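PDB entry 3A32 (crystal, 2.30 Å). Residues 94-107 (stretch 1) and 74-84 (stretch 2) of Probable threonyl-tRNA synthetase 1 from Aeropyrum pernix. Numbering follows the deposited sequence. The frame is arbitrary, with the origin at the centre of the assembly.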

# COMPACT_ATOMS: atom_id res chain seq x y z
N ASN A 94 -12.73 20.16 -13.56
CA ASN A 94 -12.72 18.78 -13.10
C ASN A 94 -12.02 18.61 -11.75
O ASN A 94 -11.76 17.50 -11.31
CB ASN A 94 -12.00 17.91 -14.14
CG ASN A 94 -12.65 18.00 -15.55
OD1 ASN A 94 -13.89 17.91 -15.69
ND2 ASN A 94 -11.80 18.16 -16.59
N MET A 95 -11.68 19.71 -11.09
CA MET A 95 -10.92 19.58 -9.85
C MET A 95 -11.74 19.91 -8.61
O MET A 95 -12.61 20.77 -8.67
CB MET A 95 -9.63 20.42 -9.89
CG MET A 95 -8.65 20.05 -11.01
SD MET A 95 -7.23 21.18 -11.19
CE MET A 95 -6.46 20.97 -9.61
N TYR A 96 -11.48 19.20 -7.51
CA TYR A 96 -12.06 19.55 -6.23
C TYR A 96 -11.14 20.58 -5.52
O TYR A 96 -9.98 20.27 -5.19
CB TYR A 96 -12.29 18.30 -5.37
CG TYR A 96 -13.22 17.29 -6.02
CD1 TYR A 96 -14.51 17.66 -6.44
CD2 TYR A 96 -12.84 15.95 -6.16
CE1 TYR A 96 -15.39 16.72 -7.01
CE2 TYR A 96 -13.69 15.02 -6.71
CZ TYR A 96 -14.96 15.40 -7.14
OH TYR A 96 -15.80 14.46 -7.70
N LEU A 97 -11.65 21.79 -5.34
CA LEU A 97 -10.81 22.90 -4.85
C LEU A 97 -11.23 23.33 -3.46
O LEU A 97 -12.42 23.28 -3.12
CB LEU A 97 -10.84 24.09 -5.79
CG LEU A 97 -10.28 23.78 -7.19
CD1 LEU A 97 -10.41 25.03 -8.07
CD2 LEU A 97 -8.86 23.31 -7.11
N PHE A 98 -10.26 23.76 -2.67
CA PHE A 98 -10.57 24.23 -1.33
C PHE A 98 -9.51 25.24 -0.89
O PHE A 98 -8.44 25.39 -1.51
CB PHE A 98 -10.75 23.04 -0.34
CG PHE A 98 -9.51 22.17 -0.18
CD1 PHE A 98 -8.57 22.44 0.83
CD2 PHE A 98 -9.28 21.09 -1.04
CE1 PHE A 98 -7.38 21.64 1.01
CE2 PHE A 98 -8.10 20.27 -0.90
CZ PHE A 98 -7.16 20.55 0.12
N ASP A 99 -9.84 25.95 0.18
CA ASP A 99 -9.05 27.02 0.70
C ASP A 99 -8.30 26.61 1.97
O ASP A 99 -8.88 25.92 2.80
CB ASP A 99 -10.04 28.13 1.09
CG ASP A 99 -9.34 29.43 1.35
OD1 ASP A 99 -8.95 30.03 0.30
OD2 ASP A 99 -9.17 29.80 2.56
N ILE A 100 -7.03 27.02 2.09
CA ILE A 100 -6.25 27.11 3.35
C ILE A 100 -5.54 28.46 3.08
O ILE A 100 -4.49 28.51 2.45
CB ILE A 100 -5.16 25.97 3.45
CG1 ILE A 100 -5.67 24.58 3.00
CG2 ILE A 100 -4.58 25.93 4.84
CD1 ILE A 100 -4.62 23.45 2.98
N GLU A 101 -6.00 29.59 3.53
CA GLU A 101 -5.93 30.22 4.80
C GLU A 101 -5.80 31.40 3.84
O GLU A 101 -4.76 32.03 3.77
CB GLU A 101 -4.53 30.03 5.41
CG GLU A 101 -4.49 29.97 6.92
CD GLU A 101 -3.14 29.50 7.48
OE1 GLU A 101 -2.08 30.05 7.12
OE2 GLU A 101 -3.16 28.57 8.31
N GLY A 102 -6.78 31.54 2.94
CA GLY A 102 -6.63 32.39 1.75
C GLY A 102 -6.01 31.76 0.50
O GLY A 102 -6.11 32.34 -0.60
N HIS A 103 -5.38 30.59 0.65
CA HIS A 103 -4.64 29.96 -0.45
C HIS A 103 -5.36 28.73 -1.03
O HIS A 103 -5.77 27.85 -0.31
CB HIS A 103 -3.21 29.55 -0.03
CG HIS A 103 -2.33 30.70 0.36
ND1 HIS A 103 -1.25 31.10 -0.38
CD2 HIS A 103 -2.35 31.51 1.45
CE1 HIS A 103 -0.64 32.10 0.22
NE2 HIS A 103 -1.31 32.39 1.32
N GLU A 104 -5.45 28.69 -2.34
CA GLU A 104 -6.19 27.67 -3.06
C GLU A 104 -5.41 26.34 -3.20
O GLU A 104 -4.23 26.33 -3.63
CB GLU A 104 -6.49 28.18 -4.46
CG GLU A 104 -7.48 27.27 -5.18
CD GLU A 104 -7.77 27.77 -6.54
OE1 GLU A 104 -6.81 27.99 -7.30
OE2 GLU A 104 -8.95 27.99 -6.84
N PHE A 105 -6.08 25.24 -2.83
CA PHE A 105 -5.53 23.88 -2.87
C PHE A 105 -6.51 23.04 -3.62
O PHE A 105 -7.67 23.43 -3.75
CB PHE A 105 -5.41 23.31 -1.46
CG PHE A 105 -4.09 23.64 -0.77
CD1 PHE A 105 -3.12 22.67 -0.62
CD2 PHE A 105 -3.82 24.97 -0.34
CE1 PHE A 105 -1.88 22.96 0.04
CE2 PHE A 105 -2.59 25.29 0.28
CZ PHE A 105 -1.62 24.27 0.50
N ALA A 106 -6.04 21.90 -4.11
CA ALA A 106 -6.83 20.95 -4.82
C ALA A 106 -6.53 19.55 -4.28
O ALA A 106 -5.40 19.26 -3.87
CB ALA A 106 -6.47 20.99 -6.31
N VAL A 107 -7.55 18.69 -4.32
CA VAL A 107 -7.35 17.27 -4.22
C VAL A 107 -6.77 16.87 -5.57
O VAL A 107 -7.30 17.25 -6.65
CB VAL A 107 -8.70 16.55 -3.90
CG1 VAL A 107 -8.49 15.08 -3.66
CG2 VAL A 107 -9.35 17.21 -2.64
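Stretch 2 74-84: PIIASTELFKV

The most distinctive feature of this contact lies where the short strand of stretch 2 gives way to its helix: Thr-79 is held twice by the same residue, Glu-104. Its backbone N donates to Glu-104 O at 3.0 Å in a nearly linear hydrogen bond (174°), and its OG1 donates to Glu-104 OE1 at 2.7 Å. The carboxylate reaches this hydroxyl because the Glu-104 side chain, which leaves CA sideways, runs extended through chi1 and chi2 (both t), while Thr-79 takes chi1 p and points its CB toward stretch 1.

From this anchor stretch 2 runs back as strand 76-78, antiparallel to the second strand of the hairpin in stretch 1. The axes approach to 4.7 Å and their directions differ by 148°, so the pairing is clearly twisted. Ala-77 and Ala-106 form the hydrogen-bonded pair, with CA atoms 5.6 Å apart: Ala-106 N donates to Ala-77 O at 2.9 Å and Ala-77 N to Ala-106 O at 3.0 Å. On either side of it are the non-hydrogen-bonded pairs Phe-105 with Ser-78 and Val-107 with Ile-76, whose CA atoms are 4.2 and 4.6 Å apart. At the former the side chains diverge, yet CA of Ser-78 lies over one face of the Phe-105 ring, 4.0 Å from its centroid. The other edge of this second strand is bonded to the first strand of the hairpin, so stretch 2 adds a third strand beside the hairpin.

The face of the sheet carrying Ile-76 and Val-107 is lined with apolar groups. Ile-76 CG2 meets the edge of the Phe-98 ring, 3.7 Å from CZ, and its CD1 lies 4.1 Å from Phe-105 CD1. The face carrying Ala-77 and Ala-106 receives the helix that follows. Phe-82, in the helix, directs its CB toward stretch 1 and brings CD2 to 3.4 Å from Met-95 CE and CE2 to 4.0 Å from Ala-106 CB. Thr-79 also packs here, its CG2 3.6 Å from Leu-97 CD2 and 3.9 Å from Ala-106 CB, so one side chain combines a polar anchor with a methyl contact.

Ser-78 prepares the change from strand to helix. Its OG accepts a capping hydrogen bond from Glu-80 N at 3.0 Å and also binds a water, which donates to Glu-104 O. That carbonyl oxygen therefore serves both Thr-79 N and the water. Together the two stretches bury 565 Å², counting both sides.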

# COMPACT_ATOMS: atom_id res chain seq x y z
N PRO A 74 1.82 13.29 -2.47
CA PRO A 74 0.69 13.75 -1.68
C PRO A 74 -0.65 13.73 -2.36
O PRO A 74 -0.76 13.80 -3.60
CB PRO A 74 1.06 15.18 -1.33
CG PRO A 74 2.57 15.17 -1.37
CD PRO A 74 2.87 14.31 -2.55
N ILE A 75 -1.68 13.64 -1.54
CA ILE A 75 -3.03 13.68 -2.01
C ILE A 75 -3.56 15.08 -2.33
O ILE A 75 -4.47 15.21 -3.19
CB ILE A 75 -3.92 12.83 -1.08
CG1 ILE A 75 -3.46 11.39 -1.31
CG2 ILE A 75 -5.45 13.11 -1.33
CD1 ILE A 75 -4.33 10.31 -0.82
N ILE A 76 -3.01 16.11 -1.66
CA ILE A 76 -3.42 17.48 -1.92
C ILE A 76 -2.23 18.29 -2.43
O ILE A 76 -1.09 17.83 -2.36
CB ILE A 76 -4.09 18.13 -0.72
CG1 ILE A 76 -3.11 18.27 0.49
CG2 ILE A 76 -5.39 17.37 -0.38
CD1 ILE A 76 -3.61 19.28 1.68
N ALA A 77 -2.50 19.44 -3.01
CA ALA A 77 -1.44 20.30 -3.50
C ALA A 77 -1.97 21.70 -3.64
O ALA A 77 -3.15 21.88 -3.90
CB ALA A 77 -0.90 19.82 -4.86
N SER A 78 -1.10 22.69 -3.49
CA SER A 78 -1.43 24.05 -3.89
C SER A 78 -1.79 23.98 -5.34
O SER A 78 -1.16 23.22 -6.10
CB SER A 78 -0.20 24.97 -3.73
OG SER A 78 -0.36 26.24 -4.38
N THR A 79 -2.76 24.80 -5.76
CA THR A 79 -3.05 24.89 -7.18
C THR A 79 -1.93 25.50 -8.02
O THR A 79 -1.98 25.43 -9.26
CB THR A 79 -4.37 25.59 -7.48
OG1 THR A 79 -4.47 26.80 -6.70
CG2 THR A 79 -5.54 24.64 -7.20
N GLU A 80 -0.93 26.10 -7.37
CA GLU A 80 0.28 26.51 -8.12
C GLU A 80 0.86 25.31 -8.87
O GLU A 80 1.39 25.42 -9.98
CB GLU A 80 1.35 27.09 -7.22
CG GLU A 80 0.95 28.35 -6.49
CD GLU A 80 0.50 29.46 -7.43
OE1 GLU A 80 1.26 29.70 -8.38
OE2 GLU A 80 -0.61 30.05 -7.22
N LEU A 81 0.74 24.14 -8.28
CA LEU A 81 1.31 22.98 -8.91
C LEU A 81 0.64 22.72 -10.27
O LEU A 81 1.32 22.38 -11.25
CB LEU A 81 1.23 21.76 -7.98
CG LEU A 81 1.82 20.46 -8.53
CD1 LEU A 81 3.29 20.61 -8.88
CD2 LEU A 81 1.59 19.35 -7.51
N PHE A 82 -0.68 22.91 -10.29
CA PHE A 82 -1.50 22.62 -11.47
C PHE A 82 -1.61 23.84 -12.39
O PHE A 82 -1.90 23.67 -13.57
CB PHE A 82 -2.87 22.04 -11.07
CG PHE A 82 -2.76 20.84 -10.14
CD1 PHE A 82 -2.22 19.63 -10.60
CD2 PHE A 82 -3.13 20.94 -8.80
CE1 PHE A 82 -2.06 18.52 -9.71
CE2 PHE A 82 -3.01 19.82 -7.94
CZ PHE A 82 -2.45 18.63 -8.40
N LYS A 83 -1.35 25.04 -11.88
CA LYS A 83 -1.14 26.23 -12.72
C LYS A 83 0.09 26.07 -13.62
O LYS A 83 0.01 26.38 -14.81
CB LYS A 83 -0.99 27.50 -11.87
CG LYS A 83 -2.32 27.98 -11.23
CD LYS A 83 -2.13 29.21 -10.35
CE LYS A 83 -3.44 29.68 -9.71
NZ LYS A 83 -3.18 30.90 -8.84
N VAL A 84 1.22 25.59 -13.06
CA VAL A 84 2.45 25.37 -13.85
C VAL A 84 2.26 24.31 -14.91
O VAL A 84 2.75 24.44 -16.02
CB VAL A 84 3.70 25.03 -12.96
CG1 VAL A 84 4.89 24.68 -13.85
CG2 VAL A 84 4.04 26.24 -12.00
O HOH W 1 -1.91 27.73 -3.09